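Local coordinates for putative Nudix hydrolase DR_0079 (Deinococcus radiodurans, PDB 2O5F), which hydrolyses nucleoside 5'-di- and triphosphates to the monophosphates with magnesium as cofactor, with a marked preference for CDP and CTP, at residues R42-Q47 and R122-P127. Residues are numbered along the deposited sequence; the frame is centred on the assembly and turned at random.
Sequences RNSQGQ and RSDATP
S44 and D124 meet through two hydrogen bonds to a single carboxylate oxygen. The backbone N of S44 donates to D124 OD1 along a nearly straight N-H...O line (173°). S44 OG donates to the same D124 OD1 at 2.7 Å. Both donors use the syn side of OD1 but come from opposite faces of the carboxylate plane, a two-point grip on one oxygen. A chi1 of 53° sets S44 OG between its own backbone N and carbonyl carbon.

Backbone acceptors receive the R122 guanidinium. Its NE donates to R42 O at 3.0 Å, with that oxygen in the guanidinium plane, although NE itself stands above the carbonyl plane of R42. Weaker bonds run from S123 N to R42 O and from R122 NH2 to N43 O. Bends at chi2 and chi3 place CD and NE of R122, with NE beside R42 O.

The two arginines lie side by side, pointing the same way, their guanidinium planes 71° apart. R42 NH2 lies over one face of the R122 guanidinium, offset toward its rim, 3.5 Å from R122 NH1; this is a like-charge approach, and the salt bridge of R42 to E120 probably eases it.

N43 shapes the type I turn N43-G46: its OD1 takes Q45 N, an Asx turn, and Q47 N from opposite faces, while ND2 donates to Q47 OE1. A water accepting from N43 ND2 donates to D124 O, a water-mediated link between the loops.

This surface contact continues the parallel pairing of strands 35-42 and 115-122, the two inner strands of the mixed sheet of the Nudix fold, past its R42-R122 bridge. The segments stay close at N43 and D124, then lead on to strands 48-52 and 136-140; W139 of the latter touches N43 and Q47.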
loop_
_atom_site.group_PDB
_atom_site.type_symbol
_atom_site.label_atom_id
_atom_site.label_comp_id
_atom_site.label_asym_id
_atom_site.label_seq_id
_atom_site.Cartn_x
_atom_site.Cartn_y
_atom_site.Cartn_z
ATOM N N ARG A 42 10.742 -5.052 -3.175
ATOM C CA ARG A 42 11.286 -6.406 -3.255
ATOM C C ARG A 42 12.755 -6.408 -3.663
ATOM O O ARG A 42 13.151 -5.708 -4.598
ATOM C CB ARG A 42 10.485 -7.258 -4.249
ATOM C CG ARG A 42 10.939 -8.715 -4.297
ATOM C CD ARG A 42 10.215 -9.506 -5.373
ATOM N NE ARG A 42 10.397 -8.900 -6.688
ATOM C CZ ARG A 42 9.964 -9.432 -7.827
ATOM N NH1 ARG A 42 9.319 -10.593 -7.819
ATOM N NH2 ARG A 42 10.171 -8.799 -8.976
ATOM N N ASN A 43 13.563 -7.196 -2.963
ATOM C CA ASN A 43 14.981 -7.266 -3.276
ATOM C C ASN A 43 15.289 -8.382 -4.276
ATOM O O ASN A 43 14.388 -9.042 -4.786
ATOM C CB ASN A 43 15.818 -7.437 -2.001
ATOM C CG ASN A 43 15.525 -8.733 -1.248
ATOM O OD1 ASN A 43 14.986 -9.690 -1.800
ATOM N ND2 ASN A 43 15.907 -8.766 0.031
ATOM N N SER A 44 16.573 -8.583 -4.549
ATOM C CA SER A 44 16.996 -9.600 -5.503
ATOM C C SER A 44 16.890 -11.005 -4.925
ATOM O O SER A 44 17.103 -11.992 -5.628
ATOM C CB SER A 44 18.431 -9.318 -5.945
ATOM O OG SER A 44 19.281 -9.181 -4.830
ATOM N N GLN A 45 16.556 -11.089 -3.641
ATOM C CA GLN A 45 16.406 -12.368 -2.962
ATOM C C GLN A 45 14.946 -12.820 -2.961
ATOM O O GLN A 45 14.620 -13.885 -2.448
ATOM C CB GLN A 45 16.927 -12.244 -1.525
ATOM C CG GLN A 45 18.451 -12.188 -1.414
ATOM C CD GLN A 45 18.934 -11.221 -0.335
ATOM O OE1 GLN A 45 19.239 -10.053 -0.614
ATOM N NE2 GLN A 45 18.991 -11.700 0.907
ATOM N N GLY A 46 14.071 -12.007 -3.545
ATOM C CA GLY A 46 12.662 -12.352 -3.586
ATOM C C GLY A 46 11.932 -12.078 -2.279
ATOM O O GLY A 46 10.849 -12.610 -2.040
ATOM N N GLN A 47 12.529 -11.249 -1.429
ATOM C CA GLN A 47 11.924 -10.896 -0.147
ATOM C C GLN A 47 11.281 -9.514 -0.252
ATOM O O GLN A 47 11.715 -8.678 -1.036
ATOM C CB GLN A 47 12.992 -10.874 0.946
ATOM C CG GLN A 47 13.678 -12.212 1.173
ATOM C CD GLN A 47 14.910 -12.077 2.043
ATOM O OE1 GLN A 47 15.768 -11.230 1.790
ATOM N NE2 GLN A 47 15.014 -12.916 3.066
ATOM N N ARG A 122 11.907 -1.921 -6.729
ATOM C CA ARG A 122 13.051 -2.831 -6.672
ATOM C C ARG A 122 14.269 -2.194 -6.003
ATOM O O ARG A 122 14.749 -1.146 -6.439
ATOM C CB ARG A 122 13.444 -3.293 -8.085
ATOM C CG ARG A 122 12.338 -3.962 -8.891
ATOM C CD ARG A 122 11.665 -5.071 -8.096
ATOM N NE ARG A 122 12.637 -5.997 -7.526
ATOM C CZ ARG A 122 13.309 -6.903 -8.226
ATOM N NH1 ARG A 122 13.110 -7.016 -9.534
ATOM N NH2 ARG A 122 14.187 -7.689 -7.619
ATOM N N SER A 123 14.769 -2.840 -4.952
ATOM C CA SER A 123 15.939 -2.362 -4.234
ATOM C C SER A 123 16.449 -3.391 -3.243
ATOM O O SER A 123 15.662 -4.100 -2.612
ATOM C CB SER A 123 15.631 -1.077 -3.466
ATOM O OG SER A 123 16.789 -0.623 -2.773
ATOM N N ASP A 124 17.768 -3.476 -3.110
ATOM C CA ASP A 124 18.360 -4.399 -2.154
ATOM C C ASP A 124 18.738 -3.648 -0.884
ATOM O O ASP A 124 19.150 -4.251 0.095
ATOM C CB ASP A 124 19.598 -5.076 -2.748
ATOM C CG ASP A 124 19.244 -6.248 -3.644
ATOM O OD1 ASP A 124 18.612 -7.197 -3.150
ATOM O OD2 ASP A 124 19.591 -6.224 -4.838
ATOM N N ALA A 125 18.590 -2.327 -0.905
ATOM C CA ALA A 125 18.924 -1.512 0.252
ATOM C C ALA A 125 17.756 -1.417 1.224
ATOM O O ALA A 125 16.594 -1.330 0.814
ATOM C CB ALA A 125 19.331 -0.110 -0.191
ATOM N N THR A 126 18.069 -1.446 2.515
ATOM C CA THR A 126 17.041 -1.316 3.538
ATOM C C THR A 126 16.738 0.175 3.609
ATOM O O THR A 126 17.645 0.994 3.739
ATOM C CB THR A 126 17.532 -1.793 4.906
ATOM O OG1 THR A 126 17.829 -3.195 4.847
ATOM C CG2 THR A 126 16.460 -1.546 5.965
ATOM N N PRO A 127 15.457 0.547 3.502
ATOM C CA PRO A 127 15.028 1.945 3.545
ATOM C C PRO A 127 15.317 2.649 4.868
ATOM O O PRO A 127 15.269 2.036 5.941
ATOM C CB PRO A 127 13.523 1.862 3.296
ATOM C CG PRO A 127 13.355 0.578 2.561
ATOM C CD PRO A 127 14.307 -0.338 3.267
HETATM O O HOH W 1 18.163 -6.739 0.728
#